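Local coordinates for protein V-type ATPase 116 kDa subunit (Meiothermus ruber, PDB 3RRK) that forms the cytoplasmic N-terminal part of subunit I, the subunit a homologue of a rotary V-type ATPase, and probably takes part in its proton transport, at residues 38-44 and 288-293; 72-76 and 259-263; 147-153 and 189-195. All coordinates share one frame; numbering follows the deposited sequence.

Interaction 1: 38-44 and 288-293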
loop_
_atom_site.group_PDB
_atom_site.type_symbol
_atom_site.label_atom_id
_atom_site.label_comp_id
_atom_site.label_asym_id
_atom_site.label_seq_id
_atom_site.Cartn_x
_atom_site.Cartn_y
_atom_site.Cartn_z
ATOM N N VAL A 38 -6.996 2.575 45.803
ATOM C CA VAL A 38 -5.644 3.119 45.807
ATOM C C VAL A 38 -5.406 3.834 47.135
ATOM O O VAL A 38 -6.336 4.403 47.709
ATOM C CB VAL A 38 -5.417 4.081 44.610
ATOM C CG1 VAL A 38 -4.000 4.635 44.615
ATOM C CG2 VAL A 38 -5.706 3.369 43.290
ATOM N N VAL A 39 -4.180 3.784 47.646
ATOM C CA VAL A 39 -3.881 4.438 48.923
ATOM C C VAL A 39 -2.626 5.309 48.859
ATOM O O VAL A 39 -1.796 5.161 47.960
ATOM C CB VAL A 39 -3.726 3.427 50.087
ATOM C CG1 VAL A 39 -4.971 2.569 50.222
ATOM C CG2 VAL A 39 -2.483 2.562 49.877
ATOM N N HIS A 40 -2.497 6.203 49.835
ATOM C CA HIS A 40 -1.422 7.187 49.852
ATOM C C HIS A 40 -1.376 7.948 48.548
ATOM O O HIS A 40 -0.313 8.145 47.958
ATOM C CB HIS A 40 -0.087 6.532 50.172
ATOM C CG HIS A 40 -0.011 6.026 51.573
ATOM N ND1 HIS A 40 -0.406 4.749 51.927
ATOM C CD2 HIS A 40 0.361 6.636 52.723
ATOM C CE1 HIS A 40 -0.249 4.590 53.226
ATOM N NE2 HIS A 40 0.216 5.721 53.735
ATOM N N ILE A 41 -2.559 8.377 48.122
ATOM C CA ILE A 41 -2.728 9.071 46.863
ATOM C C ILE A 41 -2.162 10.465 46.965
ATOM O O ILE A 41 -2.648 11.270 47.751
ATOM C CB ILE A 41 -4.208 9.207 46.501
ATOM C CG1 ILE A 41 -4.841 7.834 46.280
ATOM C CG2 ILE A 41 -4.371 10.060 45.262
ATOM C CD1 ILE A 41 -6.267 7.916 45.815
ATOM N N ASP A 42 -1.137 10.747 46.164
ATOM C CA ASP A 42 -0.514 12.064 46.141
ATOM C C ASP A 42 -0.461 12.624 44.735
ATOM O O ASP A 42 -0.018 11.946 43.810
ATOM C CB ASP A 42 0.896 12.011 46.719
ATOM C CG ASP A 42 0.919 12.254 48.210
ATOM O OD1 ASP A 42 1.131 11.287 48.973
ATOM O OD2 ASP A 42 0.711 13.412 48.620
ATOM N N PRO A 43 -0.923 13.872 44.567
ATOM C CA PRO A 43 -0.808 14.543 43.271
ATOM C C PRO A 43 0.656 14.788 42.951
ATOM O O PRO A 43 1.435 15.083 43.862
ATOM C CB PRO A 43 -1.511 15.884 43.504
ATOM C CG PRO A 43 -2.377 15.660 44.682
ATOM C CD PRO A 43 -1.624 14.707 45.553
ATOM N N LEU A 44 1.020 14.654 41.679
ATOM C CA LEU A 44 2.363 14.988 41.229
ATOM C C LEU A 44 2.348 16.248 40.360
ATOM O O LEU A 44 1.349 16.566 39.698
ATOM C CB LEU A 44 2.987 13.821 40.463
ATOM C CG LEU A 44 3.301 12.517 41.203
ATOM C CD1 LEU A 44 2.992 11.319 40.327
ATOM C CD2 LEU A 44 4.749 12.476 41.667
ATOM N N ALA A 288 -1.682 14.671 37.183
ATOM C CA ALA A 288 -0.973 13.421 37.441
ATOM C C ALA A 288 -0.972 13.030 38.921
ATOM O O ALA A 288 -0.656 13.843 39.788
ATOM C CB ALA A 288 0.448 13.520 36.936
ATOM N N LEU A 289 -1.311 11.777 39.202
ATOM C CA LEU A 289 -1.363 11.268 40.574
ATOM C C LEU A 289 -0.422 10.070 40.795
ATOM O O LEU A 289 0.016 9.402 39.847
ATOM C CB LEU A 289 -2.791 10.867 40.951
ATOM C CG LEU A 289 -3.832 11.950 41.225
ATOM C CD1 LEU A 289 -3.929 12.941 40.077
ATOM C CD2 LEU A 289 -5.180 11.302 41.472
ATOM N N MET A 290 -0.131 9.812 42.065
ATOM C CA MET A 290 0.753 8.736 42.479
ATOM C C MET A 290 0.012 7.987 43.571
ATOM O O MET A 290 -0.773 8.580 44.308
ATOM C CB MET A 290 2.036 9.333 43.053
ATOM C CG MET A 290 3.175 8.356 43.219
ATOM S SD MET A 290 4.191 8.755 44.649
ATOM C CE MET A 290 3.121 8.223 45.991
ATOM N N GLY A 291 0.246 6.692 43.698
ATOM C CA GLY A 291 -0.467 5.931 44.702
ATOM C C GLY A 291 0.097 4.543 44.873
ATOM O O GLY A 291 0.937 4.115 44.088
ATOM N N TRP A 292 -0.362 3.840 45.904
ATOM C CA TRP A 292 0.083 2.479 46.169
ATOM C C TRP A 292 -1.088 1.509 46.151
ATOM O O TRP A 292 -2.142 1.771 46.738
ATOM C CB TRP A 292 0.850 2.412 47.487
ATOM C CG TRP A 292 2.126 3.193 47.427
ATOM C CD1 TRP A 292 2.286 4.530 47.665
ATOM C CD2 TRP A 292 3.418 2.691 47.078
ATOM N NE1 TRP A 292 3.603 4.888 47.496
ATOM C CE2 TRP A 292 4.318 3.776 47.135
ATOM C CE3 TRP A 292 3.905 1.426 46.724
ATOM C CZ2 TRP A 292 5.677 3.633 46.855
ATOM C CZ3 TRP A 292 5.253 1.286 46.450
ATOM C CH2 TRP A 292 6.123 2.383 46.515
ATOM N N VAL A 293 -0.887 0.395 45.460
ATOM C CA VAL A 293 -1.944 -0.569 45.195
ATOM C C VAL A 293 -1.557 -1.953 45.722
ATOM O O VAL A 293 -0.575 -2.538 45.266
ATOM C CB VAL A 293 -2.220 -0.665 43.672
ATOM C CG1 VAL A 293 -3.473 -1.481 43.388
ATOM C CG2 VAL A 293 -2.331 0.728 43.060
#
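Leu-44 and Met-290 meet obliquely, with CD1 of Leu-44 set 3.5 Å from CB of Met-290 at the root of the methionine rather than near its sulfur. Met-290 starts out with CG opposite the backbone N (chi1 -166°) and then bends at the next two bonds, which turns CE back toward 38-44 and brings it 4.0 Å from the carbonyl O of His-40. Ala-288 lies on this same side of the sheet, its methyl near CB of Leu-44, and so does Trp-292 farther along. There Val-39 comes in at about a right angle, its CG2 4.1 Å from CB of Trp-292. The indole takes a second neighbour at its pyrrole end, where CB of His-40 approaches CD1 while the imidazole itself leads off. These groups all belong to an antiparallel pair at the edge of a four-stranded sheet, in the part of the domain named the proximal lobe. Strand 41-44 is an outermost strand of that sheet, and 288-293 is bonded along its other edge to strand 15-21. A beta bulge interrupts the pairing: Val-39 N bonds to Trp-292 O at 3.0 Å and Trp-292 N to Val-39 O at 2.8 Å, and beyond the corner at His-40 the register has slipped by one residue, so that Asp-42 pairs with Met-290. The opposite side of the sheet is apolar and faces helix 26-36. Ile-41 crosses Leu-289 there with CG2 4.1 Å from CD2, and Leu-30 of the helix touches both residues. Val-38 reaches the same layer, its CG1 lying 3.8 Å from CA of Gly-291 and its side chain resting on Leu-33 and on Val-301 of helix 298-303.

Interaction 2: 72-76 and 259-263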
loop_
_atom_site.group_PDB
_atom_site.type_symbol
_atom_site.label_atom_id
_atom_site.label_comp_id
_atom_site.label_asym_id
_atom_site.label_seq_id
_atom_site.Cartn_x
_atom_site.Cartn_y
_atom_site.Cartn_z
ATOM N N ALA A 72 3.176 -6.607 10.810
ATOM C CA ALA A 72 1.971 -7.415 10.895
ATOM C C ALA A 72 0.846 -6.774 10.068
ATOM O O ALA A 72 0.165 -7.469 9.317
ATOM C CB ALA A 72 1.550 -7.614 12.342
ATOM N N GLU A 73 0.657 -5.460 10.192
ATOM C CA GLU A 73 -0.336 -4.781 9.358
ATOM C C GLU A 73 -0.072 -5.058 7.888
ATOM O O GLU A 73 -0.942 -5.519 7.163
ATOM C CB GLU A 73 -0.362 -3.274 9.611
ATOM C CG GLU A 73 -1.196 -2.897 10.840
ATOM C CD GLU A 73 -1.154 -1.401 11.192
ATOM O OE1 GLU A 73 -0.370 -0.638 10.567
ATOM O OE2 GLU A 73 -1.911 -0.996 12.108
ATOM N N GLN A 74 1.145 -4.787 7.452
ATOM C CA GLN A 74 1.493 -5.012 6.065
ATOM C C GLN A 74 1.161 -6.455 5.657
ATOM O O GLN A 74 0.566 -6.673 4.608
ATOM C CB GLN A 74 2.959 -4.628 5.808
ATOM C CG GLN A 74 3.537 -5.094 4.471
ATOM C CD GLN A 74 4.310 -6.413 4.587
ATOM O OE1 GLN A 74 3.970 -7.404 3.939
ATOM N NE2 GLN A 74 5.354 -6.422 5.418
ATOM N N SER A 75 1.505 -7.431 6.497
ATOM C CA SER A 75 1.208 -8.827 6.187
ATOM C C SER A 75 -0.288 -9.138 6.114
ATOM O O SER A 75 -0.738 -9.821 5.195
ATOM C CB SER A 75 1.913 -9.780 7.154
ATOM O OG SER A 75 3.307 -9.515 7.188
ATOM N N LEU A 76 -1.055 -8.627 7.073
ATOM C CA LEU A 76 -2.489 -8.891 7.127
ATOM C C LEU A 76 -3.198 -8.313 5.901
ATOM O O LEU A 76 -4.111 -8.933 5.335
ATOM C CB LEU A 76 -3.075 -8.345 8.424
ATOM C CG LEU A 76 -2.701 -9.147 9.674
ATOM C CD1 LEU A 76 -2.953 -8.311 10.920
ATOM C CD2 LEU A 76 -3.458 -10.464 9.748
ATOM N N ALA A 259 -1.784 -15.987 13.883
ATOM C CA ALA A 259 -0.612 -15.532 14.626
ATOM C C ALA A 259 -0.354 -14.053 14.378
ATOM O O ALA A 259 0.046 -13.311 15.287
ATOM C CB ALA A 259 0.603 -16.350 14.268
ATOM N N LEU A 260 -0.612 -13.617 13.153
ATOM C CA LEU A 260 -0.291 -12.245 12.788
ATOM C C LEU A 260 -1.144 -11.342 13.629
ATOM O O LEU A 260 -0.655 -10.411 14.254
ATOM C CB LEU A 260 -0.530 -11.996 11.297
ATOM C CG LEU A 260 0.579 -12.472 10.334
ATOM C CD1 LEU A 260 0.084 -12.552 8.898
ATOM C CD2 LEU A 260 1.785 -11.582 10.392
ATOM N N ILE A 261 -2.430 -11.665 13.661
ATOM C CA ILE A 261 -3.423 -10.944 14.438
ATOM C C ILE A 261 -3.034 -10.862 15.910
ATOM O O ILE A 261 -3.073 -9.792 16.508
ATOM C CB ILE A 261 -4.811 -11.599 14.269
ATOM C CG1 ILE A 261 -5.492 -11.056 13.015
ATOM C CG2 ILE A 261 -5.704 -11.327 15.464
ATOM C CD1 ILE A 261 -6.784 -11.760 12.689
ATOM N N ALA A 262 -2.649 -11.988 16.496
ATOM C CA ALA A 262 -2.206 -11.994 17.890
ATOM C C ALA A 262 -0.927 -11.176 18.121
ATOM O O ALA A 262 -0.709 -10.665 19.214
ATOM C CB ALA A 262 -1.993 -13.402 18.348
ATOM N N LEU A 263 -0.064 -11.102 17.103
ATOM C CA LEU A 263 1.158 -10.308 17.175
ATOM C C LEU A 263 0.803 -8.833 17.116
ATOM O O LEU A 263 1.297 -8.019 17.895
ATOM C CB LEU A 263 2.085 -10.650 15.998
ATOM C CG LEU A 263 2.735 -12.033 16.106
ATOM C CD1 LEU A 263 3.078 -12.620 14.732
ATOM C CD2 LEU A 263 3.936 -12.004 17.054
#
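Leu-260 pushes its side chain between Ser-75 and Leu-76, and around it two long helices, 56-79 and 224-281, pack antiparallel in the helical bundle of the domain's elongated middle. The short segments run at 149° to each other with their axes 9.5 Å apart at closest approach. No hydrogen bond passes between them, so apolar packing carries the contact. Leu-260 sets CG beside its backbone N and opposite its carbonyl carbon (chi1 -81°), which sends both methyls across to the other helix. CD2 comes 3.7 Å from CB of Ser-75, and CD1 sits at much the same distance from that carbon. Closer to the main chain, CB of Leu-260 meets CD2 of Leu-76 at 3.6 Å; the two leucines slide past each other in opposite directions, so that the tip of Leu-76 lies against the base of Leu-260. The carbonyl O of Leu-260 lies 4.0 Å from CB of Ala-72, a plain van der Waals contact. Helix 94-138 adds a third wall, with Leu-101 on Leu-260 and Ala-105 on Ser-75. The hydroxyl of Ser-75 is bonded to the carbonyl O of Gln-71 in its own helix, and the leucine methyls pack chiefly against CB. Next comes Ile-261, whose CB points away from 72-76. It still takes part through CG1, 3.9 Å from CD2 of Leu-76, and the two side chains cross at about a right angle. That one methyl of Leu-76 therefore lies against two successive residues of 259-263. One turn on from Ala-259, Leu-263 points back toward the partner helix, but its side chain packs on Ala-97 and Phe-90, and its CB stays 4.8 Å from CB of Ala-72.

Interaction 3: 147-153 and 189-195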
loop_
_atom_site.group_PDB
_atom_site.type_symbol
_atom_site.label_atom_id
_atom_site.label_comp_id
_atom_site.label_asym_id
_atom_site.label_seq_id
_atom_site.Cartn_x
_atom_site.Cartn_y
_atom_site.Cartn_z
ATOM N N ARG A 147 14.263 3.200 -42.253
ATOM C CA ARG A 147 13.912 4.257 -43.204
ATOM C C ARG A 147 12.441 4.711 -43.155
ATOM O O ARG A 147 12.060 5.640 -43.867
ATOM C CB ARG A 147 14.253 3.820 -44.630
ATOM C CG ARG A 147 15.382 4.599 -45.295
ATOM C CD ARG A 147 16.732 3.977 -45.018
ATOM N NE ARG A 147 17.788 4.647 -45.765
ATOM C CZ ARG A 147 18.205 4.261 -46.965
ATOM N NH1 ARG A 147 17.650 3.209 -47.549
ATOM N NH2 ARG A 147 19.176 4.922 -47.582
ATOM N N LEU A 148 11.624 4.050 -42.333
ATOM C CA LEU A 148 10.199 4.369 -42.217
ATOM C C LEU A 148 9.770 4.625 -40.775
ATOM O O LEU A 148 10.189 3.915 -39.854
ATOM C CB LEU A 148 9.341 3.228 -42.765
ATOM C CG LEU A 148 9.365 2.793 -44.234
ATOM C CD1 LEU A 148 8.447 1.589 -44.383
ATOM C CD2 LEU A 148 8.947 3.909 -45.183
ATOM N N GLY A 149 8.910 5.621 -40.590
ATOM C CA GLY A 149 8.324 5.890 -39.289
ATOM C C GLY A 149 6.826 5.618 -39.224
ATOM O O GLY A 149 6.067 5.986 -40.122
ATOM N N VAL A 150 6.396 4.970 -38.148
ATOM C CA VAL A 150 4.983 4.679 -37.968
ATOM C C VAL A 150 4.400 5.357 -36.740
ATOM O O VAL A 150 5.107 5.640 -35.773
ATOM C CB VAL A 150 4.724 3.175 -37.847
ATOM C CG1 VAL A 150 5.533 2.436 -38.891
ATOM C CG2 VAL A 150 5.055 2.688 -36.436
ATOM N N ILE A 151 3.103 5.625 -36.802
ATOM C CA ILE A 151 2.379 6.145 -35.661
ATOM C C ILE A 151 1.062 5.423 -35.562
ATOM O O ILE A 151 0.228 5.515 -36.466
ATOM C CB ILE A 151 2.063 7.640 -35.790
ATOM C CG1 ILE A 151 3.333 8.457 -35.979
ATOM C CG2 ILE A 151 1.358 8.115 -34.550
ATOM C CD1 ILE A 151 3.062 9.928 -36.242
ATOM N N PRO A 152 0.879 4.677 -34.470
ATOM C CA PRO A 152 -0.438 4.139 -34.129
ATOM C C PRO A 152 -1.201 5.230 -33.414
ATOM O O PRO A 152 -0.585 6.070 -32.754
ATOM C CB PRO A 152 -0.108 3.007 -33.159
ATOM C CG PRO A 152 1.128 3.469 -32.482
ATOM C CD PRO A 152 1.901 4.308 -33.478
ATOM N N PHE A 153 -2.518 5.240 -33.558
ATOM C CA PHE A 153 -3.342 6.224 -32.866
ATOM C C PHE A 153 -4.814 5.860 -32.995
ATOM O O PHE A 153 -5.210 5.212 -33.948
ATOM C CB PHE A 153 -3.073 7.629 -33.416
ATOM C CG PHE A 153 -3.568 7.844 -34.819
ATOM C CD1 PHE A 153 -2.805 7.455 -35.907
ATOM C CD2 PHE A 153 -4.797 8.445 -35.050
ATOM C CE1 PHE A 153 -3.258 7.658 -37.193
ATOM C CE2 PHE A 153 -5.256 8.656 -36.338
ATOM C CZ PHE A 153 -4.487 8.264 -37.414
ATOM N N ALA A 189 -5.868 3.049 -35.951
ATOM C CA ALA A 189 -5.297 3.534 -37.196
ATOM C C ALA A 189 -3.784 3.531 -37.111
ATOM O O ALA A 189 -3.216 3.551 -36.024
ATOM C CB ALA A 189 -5.797 4.927 -37.497
ATOM N N LEU A 190 -3.135 3.508 -38.264
ATOM C CA LEU A 190 -1.693 3.573 -38.324
ATOM C C LEU A 190 -1.295 4.433 -39.517
ATOM O O LEU A 190 -1.872 4.307 -40.599
ATOM C CB LEU A 190 -1.123 2.165 -38.471
ATOM C CG LEU A 190 0.399 2.040 -38.560
ATOM C CD1 LEU A 190 1.002 2.053 -37.171
ATOM C CD2 LEU A 190 0.789 0.772 -39.301
ATOM N N VAL A 191 -0.330 5.325 -39.316
ATOM C CA VAL A 191 0.234 6.076 -40.425
ATOM C C VAL A 191 1.663 5.637 -40.628
ATOM O O VAL A 191 2.369 5.332 -39.665
ATOM C CB VAL A 191 0.271 7.579 -40.171
ATOM C CG1 VAL A 191 0.535 8.322 -41.496
ATOM C CG2 VAL A 191 -1.019 8.026 -39.559
ATOM N N VAL A 192 2.075 5.621 -41.893
ATOM C CA VAL A 192 3.417 5.248 -42.290
ATOM C C VAL A 192 3.997 6.303 -43.220
ATOM O O VAL A 192 3.355 6.735 -44.179
ATOM C CB VAL A 192 3.411 3.900 -43.004
ATOM C CG1 VAL A 192 4.836 3.498 -43.394
ATOM C CG2 VAL A 192 2.750 2.851 -42.113
ATOM N N VAL A 193 5.221 6.712 -42.930
ATOM C CA VAL A 193 5.817 7.860 -43.594
ATOM C C VAL A 193 7.320 7.643 -43.694
ATOM O O VAL A 193 7.872 6.762 -43.033
ATOM C CB VAL A 193 5.545 9.163 -42.785
ATOM C CG1 VAL A 193 4.140 9.683 -43.034
ATOM C CG2 VAL A 193 5.752 8.921 -41.298
ATOM N N LYS A 194 7.988 8.430 -44.525
ATOM C CA LYS A 194 9.437 8.455 -44.480
ATOM C C LYS A 194 9.840 8.792 -43.043
ATOM O O LYS A 194 9.227 9.653 -42.408
ATOM C CB LYS A 194 9.990 9.491 -45.467
ATOM C CG LYS A 194 9.742 9.146 -46.946
ATOM C CD LYS A 194 10.022 10.318 -47.902
ATOM C CE LYS A 194 11.504 10.663 -47.983
ATOM N NZ LYS A 194 11.808 11.523 -49.161
ATOM N N ARG A 195 10.842 8.090 -42.520
ATOM C CA ARG A 195 11.361 8.371 -41.183
ATOM C C ARG A 195 11.583 9.867 -40.972
ATOM O O ARG A 195 11.218 10.426 -39.934
ATOM C CB ARG A 195 12.671 7.626 -40.942
ATOM C CG ARG A 195 13.328 7.957 -39.608
ATOM C CD ARG A 195 12.594 7.319 -38.433
ATOM N NE ARG A 195 12.807 5.873 -38.356
ATOM C CZ ARG A 195 12.249 5.084 -37.441
ATOM N NH1 ARG A 195 11.437 5.602 -36.523
ATOM N NH2 ARG A 195 12.494 3.779 -37.448
#
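Strands 148-153 and 189-194 run antiparallel at 156°, and Gly-149, Ile-151 and Phe-153 each exchange two backbone hydrogen bonds with Val-193, Val-191 and Ala-189. Phe-153 carries the side-chain contact on the face turned to helices 158-172 and 198-206. With CG placed between its own backbone N and carbonyl carbon (chi1 69°), the ring folds back over the neighbouring strand. The methyl of Ala-189 lies over one ring face, 3.9 Å from CB to the centroid in a CH-pi contact, while CG2 of Val-191 stands at the ring edge beside CE1. An alanine at Phe-153 is likely to leave the methyls of Ala-189 and Val-191 facing a gap where the ring had lain. On the opposite face CD1 of Leu-190 reaches across to CB of Val-150, 3.9 Å away, and on to Pro-152. At the far end Arg-195 N bonds to Arg-147 O at 3.0 Å, approaching from above the carbonyl plane. Its side chain curls back so that the guanidinium lies with one face over the carbonyl O of Leu-148, while NE bonds to the O of Pro-146. Strand 187-194 lies between 148-155 and 177-182, antiparallel to both; those two run parallel to each other and are joined through helix 158-172: a split beta-alpha-beta unit, as in ferredoxin-like folds.

In the fold
From the N terminus, the chain passes through strand 15-21 and helix 26-36 to 38-44, then enters helix 56-79, which supplies 72-76. Helix 94-138 follows and leads out to the far lobe, where interaction 3 closes the shortest loop, a crossover through helix 158-172 and strand 177-182. The chain then returns along helix 224-281; 259-263 closes interaction 2, and 288-293 closes interaction 1. The three loops are nested without crossing: interaction 3 inside interaction 2, and both inside interaction 1. Interactions 1 and 3 belong to separate sheets, one at each end, with centres about 84 Å apart, and interaction 2 binds the outgoing and returning helices between them.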